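Local coordinates for uncharacterized bacterial lipoprotein (Bacteroides thetaiotaomicron VPI-5482, PDB 3GF6), which is of unknown function but is a bacterial lipoprotein with an all-beta fold, related by family to the C1q/TNF clan, at residues T58-L63 / Y189-I194; V134-A139 / V153-G158. One frame throughout, in Å; residues are numbered along the deposited sequence.

Interaction 1 (T58-L63 / Y189-I194)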
# COMPACT_ATOMS: atom_id res chain seq x y z
N THR A 58 -8.27 1.62 12.62
CA THR A 58 -7.67 0.67 11.67
C THR A 58 -8.11 1.10 10.27
O THR A 58 -9.33 1.23 10.00
CB THR A 58 -8.11 -0.74 11.96
OG1 THR A 58 -7.88 -1.03 13.35
CG2 THR A 58 -7.32 -1.70 11.06
N PHE A 59 -7.14 1.36 9.38
CA PHE A 59 -7.47 1.81 8.02
C PHE A 59 -6.43 1.45 7.03
O PHE A 59 -5.30 1.09 7.41
CB PHE A 59 -7.77 3.33 7.97
CG PHE A 59 -6.70 4.19 8.54
CD1 PHE A 59 -5.58 4.57 7.80
CD2 PHE A 59 -6.80 4.62 9.84
CE1 PHE A 59 -4.57 5.36 8.41
CE2 PHE A 59 -5.81 5.41 10.42
CZ PHE A 59 -4.72 5.79 9.70
N MSE A 60 -6.81 1.48 5.75
CA MSE A 60 -5.88 1.19 4.72
C MSE A 60 -5.85 2.30 3.67
O MSE A 60 -6.77 3.12 3.59
CB MSE A 60 -6.14 -0.20 4.09
CG MSE A 60 -7.40 -0.26 3.41
SE MSE A 60 -7.24 0.10 1.48
CE MSE A 60 -9.06 -0.57 1.29
N ILE A 61 -4.75 2.30 2.92
CA ILE A 61 -4.52 3.32 1.91
C ILE A 61 -4.46 2.63 0.55
O ILE A 61 -3.71 1.64 0.33
CB ILE A 61 -3.19 4.09 2.14
CG1 ILE A 61 -3.13 4.69 3.54
CG2 ILE A 61 -3.00 5.18 1.02
CD1 ILE A 61 -4.26 5.64 3.86
N ASP A 62 -5.25 3.14 -0.39
CA ASP A 62 -5.11 2.76 -1.81
C ASP A 62 -4.01 3.66 -2.35
O ASP A 62 -4.16 4.89 -2.39
CB ASP A 62 -6.39 2.99 -2.62
CG ASP A 62 -7.50 1.97 -2.30
OD1 ASP A 62 -7.29 1.00 -1.55
OD2 ASP A 62 -8.61 2.16 -2.80
N LEU A 63 -2.91 3.07 -2.79
CA LEU A 63 -1.72 3.84 -3.19
C LEU A 63 -1.79 4.19 -4.67
O LEU A 63 -1.94 3.32 -5.54
CB LEU A 63 -0.45 3.05 -2.92
CG LEU A 63 -0.11 2.91 -1.42
CD1 LEU A 63 0.96 1.81 -1.34
CD2 LEU A 63 0.35 4.20 -0.82
N TYR A 189 -2.52 -6.02 -6.02
CA TYR A 189 -2.88 -5.06 -4.97
C TYR A 189 -1.63 -4.34 -4.47
O TYR A 189 -0.59 -4.98 -4.29
CB TYR A 189 -3.57 -5.76 -3.80
CG TYR A 189 -4.83 -6.52 -4.22
CD1 TYR A 189 -4.76 -7.84 -4.69
CD2 TYR A 189 -6.07 -5.90 -4.20
CE1 TYR A 189 -5.90 -8.52 -5.10
CE2 TYR A 189 -7.24 -6.61 -4.60
CZ TYR A 189 -7.14 -7.90 -5.07
OH TYR A 189 -8.27 -8.59 -5.46
N PHE A 190 -1.76 -3.03 -4.26
CA PHE A 190 -0.66 -2.19 -3.68
C PHE A 190 -1.27 -1.22 -2.70
O PHE A 190 -2.06 -0.36 -3.08
CB PHE A 190 0.15 -1.53 -4.79
CG PHE A 190 1.38 -0.80 -4.34
CD1 PHE A 190 2.26 -1.34 -3.39
CD2 PHE A 190 1.70 0.43 -4.94
CE1 PHE A 190 3.42 -0.62 -2.99
CE2 PHE A 190 2.83 1.13 -4.54
CZ PHE A 190 3.68 0.61 -3.57
N ASN A 191 -0.97 -1.46 -1.41
CA ASN A 191 -1.63 -0.75 -0.32
C ASN A 191 -0.72 -0.53 0.87
O ASN A 191 0.32 -1.19 1.00
CB ASN A 191 -2.86 -1.51 0.22
CG ASN A 191 -3.91 -1.77 -0.83
OD1 ASN A 191 -4.91 -1.02 -0.97
ND2 ASN A 191 -3.71 -2.85 -1.57
N LEU A 192 -1.11 0.41 1.71
CA LEU A 192 -0.65 0.49 3.10
C LEU A 192 -1.76 -0.01 4.02
O LEU A 192 -2.95 0.30 3.81
CB LEU A 192 -0.29 1.91 3.53
CG LEU A 192 0.83 2.63 2.79
CD1 LEU A 192 1.03 4.05 3.38
CD2 LEU A 192 2.11 1.87 2.87
N PHE A 193 -1.38 -0.78 5.02
CA PHE A 193 -2.27 -1.22 6.09
C PHE A 193 -1.77 -0.63 7.41
O PHE A 193 -0.56 -0.73 7.70
CB PHE A 193 -2.33 -2.77 6.11
CG PHE A 193 -3.00 -3.35 4.90
CD1 PHE A 193 -4.38 -3.41 4.79
CD2 PHE A 193 -2.27 -3.89 3.89
CE1 PHE A 193 -4.99 -3.88 3.67
CE2 PHE A 193 -2.87 -4.40 2.76
CZ PHE A 193 -4.25 -4.45 2.68
N ILE A 194 -2.66 0.07 8.12
CA ILE A 194 -2.31 0.87 9.30
C ILE A 194 -3.26 0.60 10.46
O ILE A 194 -4.45 0.36 10.27
CB ILE A 194 -2.31 2.41 8.96
CG1 ILE A 194 -1.23 2.72 7.95
CG2 ILE A 194 -2.09 3.28 10.26
CD1 ILE A 194 -1.52 4.02 7.15
O HOH W 1 -4.18 0.88 -4.78
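Leu63 lays its CD1 methyl over the centre of the Phe190 ring, 3.6 Å from the ring centroid and 6° off the normal, a CH-pi contact at one end of this antiparallel pair. On the same face the Leu63 side chain crosses that of Leu192 at about a right angle, CD2 against Leu192 CG, and Ile61 and Leu192 lie side by side with their CB atoms 3.9 Å apart. Ile194 reaches Phe59, whose CG sits between the backbone N and the carbonyl carbon (chi1 54°); CE1 of that ring meets Ile194 CD1 at 3.6 Å. The other face meets more sparsely: Met60, a selenomethionine, touches Phe193 CD1 through CB at 3.7 Å, while Asp62 and Asn191 run alongside each other. Beyond the last pairing, a water with more acceptors near it than protons lies 3.0 Å from Phe190 O, at most weakly bonded to Leu63 O. Four backbone hydrogen bonds, among them Ile61 N to Leu192 O at 2.8 Å, pair Phe59 with Ile194 and Ile61 with Leu192. The chemistry gives this pair one tightly filled apolar face, against Leu116, Leu118 and Leu122 of strand 112-123, while polar Asp62 and Asn191 share the other with Met60 and Phe193.

Interaction 2 (V134-A139 / V153-G158)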
# COMPACT_ATOMS: atom_id res chain seq x y z
N VAL A 134 2.23 -0.26 10.77
CA VAL A 134 2.11 0.26 9.41
C VAL A 134 2.96 -0.60 8.49
O VAL A 134 4.13 -0.88 8.79
CB VAL A 134 2.51 1.76 9.28
CG1 VAL A 134 3.88 2.08 9.92
CG2 VAL A 134 2.50 2.21 7.81
N TYR A 135 2.40 -1.02 7.38
CA TYR A 135 3.17 -1.72 6.36
C TYR A 135 2.67 -1.51 4.95
O TYR A 135 1.47 -1.28 4.75
CB TYR A 135 3.24 -3.20 6.65
CG TYR A 135 1.99 -4.04 6.56
CD1 TYR A 135 1.06 -4.07 7.59
CD2 TYR A 135 1.76 -4.84 5.47
CE1 TYR A 135 -0.04 -4.94 7.53
CE2 TYR A 135 0.65 -5.67 5.38
CZ TYR A 135 -0.24 -5.71 6.41
OH TYR A 135 -1.26 -6.58 6.35
N ALA A 136 3.60 -1.59 3.98
CA ALA A 136 3.32 -1.51 2.54
C ALA A 136 3.34 -2.92 1.97
O ALA A 136 4.19 -3.74 2.34
CB ALA A 136 4.32 -0.58 1.80
N GLN A 137 2.37 -3.21 1.11
CA GLN A 137 2.28 -4.54 0.54
C GLN A 137 1.85 -4.58 -0.91
O GLN A 137 0.88 -3.94 -1.31
CB GLN A 137 1.33 -5.38 1.38
CG GLN A 137 1.23 -6.81 0.95
CD GLN A 137 0.75 -7.68 2.07
OE1 GLN A 137 1.55 -8.14 2.87
NE2 GLN A 137 -0.58 -7.90 2.15
N LEU A 138 2.63 -5.33 -1.69
CA LEU A 138 2.31 -5.69 -3.07
C LEU A 138 2.03 -7.19 -3.05
O LEU A 138 2.86 -7.95 -2.58
CB LEU A 138 3.48 -5.41 -3.97
CG LEU A 138 3.31 -5.60 -5.45
CD1 LEU A 138 2.36 -4.45 -5.94
CD2 LEU A 138 4.72 -5.64 -6.18
N ALA A 139 0.88 -7.59 -3.58
CA ALA A 139 0.36 -8.94 -3.44
C ALA A 139 -0.71 -9.23 -4.48
O ALA A 139 -1.34 -8.32 -5.01
CB ALA A 139 -0.23 -9.14 -2.03
N VAL A 153 2.06 -13.00 -1.60
CA VAL A 153 2.66 -11.75 -1.14
C VAL A 153 4.02 -11.58 -1.80
O VAL A 153 4.96 -12.38 -1.60
CB VAL A 153 2.75 -11.70 0.40
CG1 VAL A 153 3.59 -10.51 0.85
CG2 VAL A 153 1.35 -11.52 0.98
N PHE A 154 4.12 -10.53 -2.62
CA PHE A 154 5.32 -10.26 -3.44
C PHE A 154 6.30 -9.33 -2.70
O PHE A 154 7.52 -9.48 -2.80
CB PHE A 154 4.93 -9.67 -4.81
CG PHE A 154 4.00 -10.54 -5.63
CD1 PHE A 154 4.09 -11.93 -5.60
CD2 PHE A 154 2.96 -9.96 -6.37
CE1 PHE A 154 3.20 -12.72 -6.34
CE2 PHE A 154 2.08 -10.74 -7.10
CZ PHE A 154 2.20 -12.11 -7.09
N MSE A 155 5.75 -8.35 -1.98
CA MSE A 155 6.53 -7.39 -1.23
C MSE A 155 5.75 -7.05 0.02
O MSE A 155 4.55 -6.74 -0.03
CB MSE A 155 6.81 -6.09 -2.01
CG MSE A 155 7.86 -5.17 -1.37
SE MSE A 155 7.58 -3.30 -1.79
CE MSE A 155 5.96 -2.93 -0.73
N CYS A 156 6.43 -7.10 1.15
CA CYS A 156 5.82 -6.70 2.41
C CYS A 156 6.90 -6.03 3.24
O CYS A 156 7.89 -6.67 3.61
CB CYS A 156 5.24 -7.92 3.16
SG CYS A 156 4.36 -7.45 4.67
N LYS A 157 6.72 -4.75 3.52
CA LYS A 157 7.66 -3.95 4.30
C LYS A 157 6.92 -3.22 5.40
O LYS A 157 6.11 -2.30 5.15
CB LYS A 157 8.48 -2.99 3.43
CG LYS A 157 9.50 -3.71 2.53
CD LYS A 157 10.11 -2.80 1.50
CE LYS A 157 10.92 -3.63 0.46
NZ LYS A 157 12.07 -4.46 0.97
N GLY A 158 7.18 -3.65 6.62
CA GLY A 158 6.56 -3.07 7.81
C GLY A 158 7.48 -2.47 8.84
O GLY A 158 8.68 -2.79 8.94
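Leu138 O takes two backbone N-H groups at once, from Phe154 N at 2.9 Å and Met155 N at 3.0 Å, the signature of a classic beta bulge. Phe154 and Met155 both face Leu138, and the register slips by one so that Ala139 pairs with Val153. The Phe154 bond is the more bent, 142° at the hydrogen. Away from the bulge the antiparallel ladder is regular, Ala136 and Lys157 exchanging two bonds. On the face of Tyr135, Gln137 and Cys156, the cysteine SG lies anti to its backbone N (chi1 -175°) and approaches the Tyr135 ring obliquely, 3.8 Å from CD2. The extended Gln137 crosses Val153 at about a right angle, its OE1 3.7 Å from Val153 CG1. On the opposite face the selenomethionine Met155 bends at chi3 (71°), which brings CE to 3.8 Å from Ala136 CB, while Leu138 and Met155 meet through their CB atoms. Lys157 NZ forms salt bridges with Asp14 and Glu16. Strand 153-158 lies between strands 14-16 and 129-139, with which it pairs in one sheet; Leu138 and Met155 pack against strand 171-183 of the second, and strand 187-198 flanks the far side of 129-139.

Overall arrangement
Of the four strands paired here, 56-62 comes first from the N terminus; in interaction 1 it meets its partner only after 125 intervening residues, 54 of them strand and none helix. Within that excursion, interaction 2 closes a short loop of its own, joining 134-139 to 153-158 across 13 intervening residues. The two contacts are therefore nested and do not cross. They meet where strands 129-139 and 187-198 run as neighbours: Asn191 O lies 2.9 Å from Gln137 N, a probable hydrogen bond. The order of these four strands within the sheet is 56-62, 187-198, 129-139, 153-158, so chain-distant and chain-near pairings together build one continuous antiparallel layer. The centres of interactions 1 and 2 lie about 10 Å apart.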